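Seryl-tRNA synthetase, cytoplasmic (Candida albicans, PDB 3QNE) catalyses the two-step attachment of serine to tRNA(Ser), activating serine with ATP to Ser-AMP and then transferring it to the tRNA acceptor end. Local coordinates at the interface of chains A and B. Numbering follows the deposited sequence. Chains: chain A/B, Seryl-tRNA synthetase, cytoplasmic.

The interface of chains A and B. Residues chain A 207, 209-210, 250-251, 253-254; chain B 165, 168, 172, 179.
The rings of A:Tyr254 and B:Phe179 meet edge to face, their planes 71° apart and their centroids 4.8 Å from each other. The tyrosine offers its edge, with B:Phe179 CD2 at that edge, in its plane: A:Tyr254 CD1 stands 3.7 Å from B:Phe179 CZ and lies over the centre of the phenylalanine face. The opposite face of that ring takes A:Pro210 CD in a CH-pi contact, so B:Phe179 is clamped between two groups of chain A, while A:Leu207 CG and A:Ala209 CB flank its CD1-CE1 side, A:Ala209 CB 3.8 Å from B:Phe179 CE1. A:Tyr254 is itself sandwiched, with A:Leu207 CD2 from its own chain on one face and B:Arg168 CD centred over the other, 3.5 Å from A:Tyr254 CE1. The arginine chain, extended from CG to NE, carries its guanidinium past the ring, planes 26° apart, to B:Asp165. There B:Arg168 NH1 donates in its own plane to the syn lone pair of B:Asp165 OD2, a salt bridge of 2.7 Å. The same oxygen lies 2.9 Å from the phenol A:Tyr254 OH, a hydrogen bond across the interface, and the backbone amide B:Arg168 N donates to B:Asp165 OD1 from above the carboxylate plane, which would hold the carboxylate in place. Nearby, B:Ile172 CD1 packs 4.0 Å from A:Ala253 CB. This patch of the two-fold homodimer interface, across which tRNA binds, sets chain A helix 248-254 and strand 205-208 against chain B helix 166-173 and strands 164-165 and 179-181.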
loop_
_atom_site.group_PDB
_atom_site.type_symbol
_atom_site.label_atom_id
_atom_site.label_comp_id
_atom_site.label_asym_id
_atom_site.label_seq_id
_atom_site.Cartn_x
_atom_site.Cartn_y
_atom_site.Cartn_z
ATOM N N LEU A 207 -8.850 -13.600 3.795
ATOM C CA LEU A 207 -9.069 -12.833 2.576
ATOM C C LEU A 207 -8.130 -11.641 2.568
ATOM O O LEU A 207 -8.244 -10.775 3.415
ATOM C CB LEU A 207 -10.514 -12.360 2.527
ATOM C CG LEU A 207 -11.081 -11.922 1.178
ATOM C CD1 LEU A 207 -10.900 -13.016 0.103
ATOM C CD2 LEU A 207 -12.538 -11.578 1.366
ATOM N N ALA A 209 -7.130 -8.334 0.881
ATOM C CA ALA A 209 -7.793 -7.398 -0.021
ATOM C C ALA A 209 -6.805 -6.478 -0.734
ATOM O O ALA A 209 -5.762 -6.144 -0.184
ATOM C CB ALA A 209 -8.833 -6.551 0.761
ATOM N N PRO A 210 -7.149 -6.044 -1.951
ATOM C CA PRO A 210 -6.351 -5.027 -2.647
ATOM C C PRO A 210 -6.477 -3.754 -1.854
ATOM O O PRO A 210 -7.514 -3.580 -1.220
ATOM C CB PRO A 210 -7.064 -4.868 -4.000
ATOM C CG PRO A 210 -8.418 -5.413 -3.800
ATOM C CD PRO A 210 -8.318 -6.478 -2.739
ATOM N N PRO A 250 -13.034 -2.756 0.833
ATOM C CA PRO A 250 -13.154 -3.668 -0.320
ATOM C C PRO A 250 -13.885 -4.986 0.023
ATOM O O PRO A 250 -14.597 -5.555 -0.803
ATOM C CB PRO A 250 -11.684 -3.926 -0.736
ATOM C CG PRO A 250 -10.854 -3.688 0.571
ATOM C CD PRO A 250 -11.634 -2.515 1.234
ATOM N N ILE A 251 -13.726 -5.470 1.246
ATOM C CA ILE A 251 -14.360 -6.731 1.584
ATOM C C ILE A 251 -15.881 -6.557 1.680
ATOM O O ILE A 251 -16.649 -7.458 1.328
ATOM C CB ILE A 251 -13.770 -7.355 2.867
ATOM C CG1 ILE A 251 -12.304 -7.791 2.612
ATOM C CG2 ILE A 251 -14.651 -8.564 3.275
ATOM C CD1 ILE A 251 -11.564 -8.351 3.867
ATOM N N ALA A 253 -17.539 -4.878 -0.230
ATOM C CA ALA A 253 -18.014 -4.902 -1.611
ATOM C C ALA A 253 -17.759 -6.246 -2.311
ATOM O O ALA A 253 -18.185 -6.466 -3.439
ATOM C CB ALA A 253 -17.401 -3.758 -2.397
ATOM N N TYR A 254 -17.094 -7.162 -1.621
ATOM C CA TYR A 254 -16.729 -8.451 -2.214
ATOM C C TYR A 254 -17.949 -9.167 -2.806
ATOM O O TYR A 254 -17.882 -9.730 -3.902
ATOM C CB TYR A 254 -16.083 -9.323 -1.144
ATOM C CG TYR A 254 -15.436 -10.630 -1.589
ATOM C CD1 TYR A 254 -14.225 -10.643 -2.281
ATOM C CD2 TYR A 254 -16.008 -11.854 -1.251
ATOM C CE1 TYR A 254 -13.606 -11.855 -2.636
ATOM C CE2 TYR A 254 -15.395 -13.059 -1.589
ATOM C CZ TYR A 254 -14.198 -13.046 -2.277
ATOM O OH TYR A 254 -13.630 -14.244 -2.616
ATOM N N ASP B 165 -9.293 -14.496 -6.115
ATOM C CA ASP B 165 -10.505 -14.053 -6.775
ATOM C C ASP B 165 -10.232 -12.904 -7.737
ATOM O O ASP B 165 -10.301 -11.729 -7.354
ATOM C CB ASP B 165 -11.539 -13.578 -5.764
ATOM C CG ASP B 165 -12.949 -13.712 -6.291
ATOM O OD1 ASP B 165 -13.208 -13.419 -7.508
ATOM O OD2 ASP B 165 -13.790 -14.147 -5.484
ATOM N N ARG B 168 -14.004 -10.818 -8.637
ATOM C CA ARG B 168 -14.389 -9.798 -7.681
ATOM C C ARG B 168 -13.275 -8.728 -7.558
ATOM O O ARG B 168 -13.544 -7.552 -7.337
ATOM C CB ARG B 168 -14.690 -10.453 -6.329
ATOM C CG ARG B 168 -15.846 -11.480 -6.416
ATOM C CD ARG B 168 -16.163 -12.056 -5.053
ATOM N NE ARG B 168 -17.409 -12.822 -5.019
ATOM C CZ ARG B 168 -17.468 -14.149 -5.065
ATOM N NH1 ARG B 168 -16.345 -14.857 -5.160
ATOM N NH2 ARG B 168 -18.644 -14.774 -4.992
ATOM N N ILE B 172 -13.735 -4.552 -8.090
ATOM C CA ILE B 172 -13.443 -3.585 -7.049
ATOM C C ILE B 172 -12.317 -2.581 -7.347
ATOM O O ILE B 172 -12.402 -1.411 -6.947
ATOM C CB ILE B 172 -13.252 -4.321 -5.702
ATOM C CG1 ILE B 172 -14.653 -4.670 -5.157
ATOM C CG2 ILE B 172 -12.486 -3.466 -4.732
ATOM C CD1 ILE B 172 -14.744 -5.947 -4.357
ATOM N N PHE B 179 -8.201 -10.493 -5.073
ATOM C CA PHE B 179 -8.042 -10.837 -3.660
ATOM C C PHE B 179 -7.273 -12.146 -3.615
ATOM O O PHE B 179 -7.408 -12.959 -4.524
ATOM C CB PHE B 179 -9.396 -11.126 -3.029
ATOM C CG PHE B 179 -10.285 -9.921 -2.871
ATOM C CD1 PHE B 179 -10.562 -9.422 -1.601
ATOM C CD2 PHE B 179 -10.875 -9.316 -3.983
ATOM C CE1 PHE B 179 -11.421 -8.315 -1.435
ATOM C CE2 PHE B 179 -11.731 -8.211 -3.837
ATOM C CZ PHE B 179 -12.010 -7.714 -2.569
#